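Avidin/streptavidin (PDB 3SZH) binds biotin, probably with high affinity, and is captured here in its ligand-free form as a two-subunit assembly of avidin-type beta barrels. Local coordinates at residues 5-10 with 59-64; 10-13 with 19-22. All coordinates share one frame; numbering follows the deposited sequence. Where two conformers were deposited one is given.

Overall arrangement
The avidin fold is a single antiparallel sheet of eight strands closed into a barrel, ordered as they occur in the chain. Both contacts start from the same N-terminal part of the chain: the loop 5-10 leads into strand 11-14, and Met10 belongs to both. Contact 1 carries this loop to strand 60-66, far along the sequence, whereas contact 2 joins strand 11-14 to its hairpin neighbour 20-26. Their centres lie about 9 Å apart. They also meet through side chains, with Phe63 CE1 3.7 Å from Leu21 CD2. Contact 2 pairs neighbouring strands, and contact 1 packs the N-terminal loop against the inward side chains of a strand distant in sequence.

Contact 1: 5-10 with 59-64; sequences QELTAM and TAISFS
Torsions bring Leu7 and Ile61 together: in Leu7 the CG swings to the side of CA opposite the backbone N (chi1 -171°), and CD1 is turned back off the extended line (chi2 62°) toward Ile61 CD1, which ends a fully extended side chain. The setting is the avidin beta barrel, in which the loop before strand 11-14 sends a leucine to the inner face of strand 60-66. The two ends meet at a slant, Leu7 CD1 lying 4.1 Å from Ile61 CD1, a plain apolar touch between terminal methyls. The second leucine branch, CD2, continues the chain away from CA and comes within 4.1 Å of Thr59 O, the backbone carbonyl just before the strand. One leucine therefore reaches both the strand and the turn that precedes it, while the backbones stay well apart, with Leu7 CA 7.2 Å from Thr59 CA. The area buried between the segments is small, 119 Å². Leu7 also touches Ile23, Val56, Trp13 and Tyr84.

Alternation along the strand turns Ile61 and Phe63 inward, and of the two Ile61 lies nearer the loop. Phe63 stacks on Trp80, whereas Ala60, Ser62 and Ser64 meet the second subunit, Ala60 packing on Val101 of that chain. Thr59 is shared: its carbonyl O meets Leu7, while its OG1 is hydrogen-bonded to Gly103 N and its N to Asn102 OD1, both of the second subunit. The loop has its own internal tie beyond Leu7, where Thr8 OG1 donates to Ala9 O over 2.7 Å, approaching from above the carbonyl plane by 40°.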
loop_
_atom_site.group_PDB
_atom_site.type_symbol
_atom_site.label_atom_id
_atom_site.label_comp_id
_atom_site.label_asym_id
_atom_site.label_seq_id
_atom_site.Cartn_x
_atom_site.Cartn_y
_atom_site.Cartn_z
ATOM N N GLN B 5 6.786 22.575 3.757
ATOM C CA GLN B 5 6.782 21.759 2.558
ATOM C C GLN B 5 5.404 21.126 2.322
ATOM O O GLN B 5 4.773 20.660 3.257
ATOM C CB GLN B 5 7.824 20.664 2.723
ATOM C CG GLN B 5 8.067 19.829 1.497
ATOM C CD GLN B 5 9.174 18.871 1.723
ATOM O OE1 GLN B 5 8.937 17.689 1.953
ATOM N NE2 GLN B 5 10.398 19.368 1.703
ATOM N N GLU B 6 4.938 21.145 1.079
ATOM C CA GLU B 6 3.669 20.523 0.716
ATOM C C GLU B 6 3.860 19.119 0.158
ATOM O O GLU B 6 4.979 18.717 -0.206
ATOM C CB GLU B 6 2.897 21.386 -0.294
ATOM C CG GLU B 6 2.302 22.656 0.298
ATOM C CD GLU B 6 1.122 23.175 -0.520
ATOM N N LEU B 7 2.752 18.395 0.079
ATOM C CA LEU B 7 2.764 17.043 -0.473
ATOM C C LEU B 7 2.733 17.129 -1.996
ATOM O O LEU B 7 1.669 17.322 -2.596
ATOM C CB LEU B 7 1.558 16.250 0.052
ATOM C CG LEU B 7 1.499 14.753 -0.245
ATOM C CD1 LEU B 7 2.695 14.065 0.397
ATOM C CD2 LEU B 7 0.181 14.126 0.243
ATOM N N THR B 8 3.904 17.036 -2.618
ATOM C CA THR B 8 4.020 17.182 -4.060
ATOM C C THR B 8 4.952 16.142 -4.660
ATOM O O THR B 8 5.684 15.447 -3.945
ATOM C CB THR B 8 4.633 18.558 -4.435
ATOM O OG1 THR B 8 6.010 18.577 -4.049
ATOM C CG2 THR B 8 3.903 19.726 -3.767
ATOM N N ALA B 9 4.956 16.071 -5.982
ATOM C CA ALA B 9 6.013 15.366 -6.655
ATOM C C ALA B 9 7.329 15.981 -6.213
ATOM O O ALA B 9 7.391 17.183 -5.915
ATOM C CB ALA B 9 5.851 15.451 -8.153
ATOM N N MET B 10 8.381 15.175 -6.209
ATOM C CA MET B 10 9.730 15.633 -5.863
ATOM C C MET B 10 9.775 16.260 -4.468
ATOM O O MET B 10 10.280 17.371 -4.268
ATOM C CB MET B 10 10.248 16.618 -6.914
ATOM C CG MET B 10 10.057 16.130 -8.340
ATOM S SD MET B 10 10.677 14.505 -8.698
ATOM C CE MET B 10 12.210 14.538 -7.854
ATOM N N THR B 59 -4.829 15.227 0.530
ATOM C CA THR B 59 -3.853 15.044 1.591
ATOM C C THR B 59 -3.695 13.603 2.063
ATOM O O THR B 59 -2.837 13.344 2.886
ATOM C CB THR B 59 -4.191 15.912 2.820
ATOM O OG1 THR B 59 -5.454 15.481 3.355
ATOM C CG2 THR B 59 -4.231 17.399 2.444
ATOM N N ALA B 60 -4.514 12.680 1.543
ATOM C CA ALA B 60 -4.353 11.262 1.840
ATOM C C ALA B 60 -3.254 10.685 0.946
ATOM O O ALA B 60 -3.108 11.059 -0.220
ATOM C CB ALA B 60 -5.650 10.526 1.609
ATOM N N ILE B 61 -2.513 9.739 1.503
ATOM C CA ILE B 61 -1.427 9.077 0.759
ATOM C C ILE B 61 -1.276 7.644 1.228
ATOM O O ILE B 61 -1.409 7.328 2.425
ATOM C CB ILE B 61 -0.079 9.853 0.909
ATOM C CG1 ILE B 61 1.052 9.174 0.123
ATOM C CG2 ILE B 61 0.268 10.089 2.378
ATOM C CD1 ILE B 61 2.316 9.962 0.068
ATOM N N SER B 62 -1.029 6.750 0.282
ATOM C CA SER B 62 -0.547 5.404 0.575
ATOM C C SER B 62 0.760 5.211 -0.183
ATOM O O SER B 62 0.902 5.678 -1.326
ATOM C CB SER B 62 -1.569 4.321 0.181
ATOM O OG SER B 62 -1.590 4.088 -1.204
ATOM N N PHE B 63 1.700 4.506 0.425
ATOM C CA PHE B 63 2.890 4.096 -0.330
ATOM C C PHE B 63 3.379 2.791 0.214
ATOM O O PHE B 63 3.135 2.450 1.371
ATOM C CB PHE B 63 3.969 5.204 -0.338
ATOM C CG PHE B 63 4.451 5.646 1.026
ATOM C CD1 PHE B 63 3.792 6.637 1.731
ATOM C CD2 PHE B 63 5.622 5.085 1.582
ATOM C CE1 PHE B 63 4.254 7.064 2.975
ATOM C CE2 PHE B 63 6.084 5.529 2.845
ATOM C CZ PHE B 63 5.403 6.515 3.517
ATOM N N SER B 64 4.047 2.026 -0.645
ATOM C CA SER B 64 4.496 0.686 -0.263
ATOM C C SER B 64 5.808 0.368 -0.953
ATOM O O SER B 64 6.080 0.807 -2.092
ATOM C CB SER B 64 3.394 -0.326 -0.594
ATOM O OG SER B 64 3.746 -1.687 -0.413
#

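Contact 2: 10-13 with 19-22; sequences MSAW and STLY
Trp13 faces the segment Ser19 to Tyr22 across the antiparallel beta hairpin formed by strands 11-14 and 20-26. At the start of the segment, Ser19 OG is hydrogen-bonded to Arg39 N. Thr20 follows with its methyl anti to the backbone N (chi1 -54° for OG1), which lays CG2 3.5 Å from Trp13 O and 3.4 Å above the plane of the Tyr22 ring, over its centre. Its CA adds a CA-H...O contact of 3.3 Å to Trp13 O, and its OG1 is hydrogen-bonded to Arg39 NH1.

Leu21 forms the hydrogen-bonded pair with Trp13: Leu21 N reaches Trp13 O at 2.9 Å, and Trp13 N reaches Leu21 O at 2.9 Å. Both side chains leave by the same face, with Leu21 CD2 4.4 Å from Trp13 CD1. Tyr22 makes the non-hydrogen-bonded pair with Ala12 on the other face, its CD2 4.2 Å from Ala12 CB, while its OH is hydrogen-bonded to Arg39 NH2. Arg39 thus gathers the polar ends of Ser19, Thr20 and Tyr22.

Just before this register, Met10 and Ser11 both oppose Ile23 in a G1 beta bulge. Ser11 OG, hydrogen-bonded also to Thr8 O, accepts a hydrogen bond from Trp13 NE1 at 2.9 Å, tilted 18° from the indole plane.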
loop_
_atom_site.group_PDB
_atom_site.type_symbol
_atom_site.label_atom_id
_atom_site.label_comp_id
_atom_site.label_asym_id
_atom_site.label_seq_id
_atom_site.Cartn_x
_atom_site.Cartn_y
_atom_site.Cartn_z
ATOM N N MET B 10 8.381 15.175 -6.209
ATOM C CA MET B 10 9.730 15.633 -5.863
ATOM C C MET B 10 9.775 16.260 -4.468
ATOM O O MET B 10 10.280 17.371 -4.268
ATOM C CB MET B 10 10.248 16.618 -6.914
ATOM C CG MET B 10 10.057 16.130 -8.340
ATOM S SD MET B 10 10.677 14.505 -8.698
ATOM C CE MET B 10 12.210 14.538 -7.854
ATOM N N SER B 11 9.239 15.545 -3.487
ATOM C CA SER B 11 9.282 15.970 -2.085
ATOM C C SER B 11 9.814 14.815 -1.248
ATOM O O SER B 11 9.535 13.638 -1.534
ATOM C CB SER B 11 7.913 16.453 -1.595
ATOM O OG SER B 11 6.906 15.458 -1.638
ATOM N N ALA B 12 10.613 15.143 -0.237
ATOM C CA ALA B 12 11.258 14.157 0.619
ATOM C C ALA B 12 10.823 14.334 2.070
ATOM O O ALA B 12 10.609 15.454 2.554
ATOM C CB ALA B 12 12.749 14.239 0.517
ATOM N N TRP B 13 10.737 13.211 2.762
ATOM C CA TRP B 13 10.091 13.135 4.085
ATOM C C TRP B 13 10.876 12.166 4.944
ATOM O O TRP B 13 11.130 11.064 4.476
ATOM C CB TRP B 13 8.623 12.702 3.931
ATOM C CG TRP B 13 7.886 13.469 2.894
ATOM C CD1 TRP B 13 7.835 13.223 1.558
ATOM C CD2 TRP B 13 7.166 14.672 3.098
ATOM N NE1 TRP B 13 7.106 14.179 0.913
ATOM C CE2 TRP B 13 6.672 15.078 1.843
ATOM C CE3 TRP B 13 6.870 15.469 4.237
ATOM C CZ2 TRP B 13 5.928 16.264 1.675
ATOM C CZ3 TRP B 13 6.107 16.640 4.066
ATOM C CH2 TRP B 13 5.637 17.005 2.803
ATOM N N SER B 19 14.720 7.436 8.448
ATOM C CA SER B 19 14.466 6.877 7.105
ATOM C C SER B 19 13.769 7.888 6.235
ATOM O O SER B 19 12.923 8.634 6.720
ATOM C CB SER B 19 13.599 5.639 7.240
ATOM O OG SER B 19 14.233 4.685 8.065
ATOM N N THR B 20 14.080 7.899 4.940
ATOM C CA THR B 20 13.522 8.900 4.034
ATOM C C THR B 20 12.697 8.273 2.906
ATOM O O THR B 20 13.152 7.349 2.218
ATOM C CB THR B 20 14.621 9.754 3.391
ATOM O OG1 THR B 20 15.432 10.310 4.429
ATOM C CG2 THR B 20 14.057 10.880 2.518
ATOM N N LEU B 21 11.500 8.816 2.720
ATOM C CA LEU B 21 10.714 8.683 1.505
ATOM C C LEU B 21 11.031 9.803 0.546
ATOM O O LEU B 21 10.833 10.979 0.873
ATOM C CB LEU B 21 9.220 8.674 1.822
ATOM C CG LEU B 21 8.265 8.709 0.621
ATOM C CD1 LEU B 21 8.358 7.408 -0.162
ATOM C CD2 LEU B 21 6.833 8.968 1.035
ATOM N N TYR B 22 11.523 9.441 -0.631
ATOM C CA TYR B 22 11.787 10.357 -1.747
ATOM C C TYR B 22 10.655 10.186 -2.742
ATOM O O TYR B 22 10.632 9.166 -3.469
ATOM C CB TYR B 22 13.142 10.041 -2.397
ATOM C CG TYR B 22 14.323 10.074 -1.458
ATOM C CD1 TYR B 22 14.708 8.915 -0.762
ATOM C CD2 TYR B 22 15.054 11.256 -1.242
ATOM C CE1 TYR B 22 15.797 8.918 0.103
ATOM C CE2 TYR B 22 16.147 11.276 -0.395
ATOM C CZ TYR B 22 16.517 10.091 0.270
ATOM O OH TYR B 22 17.585 10.064 1.146
#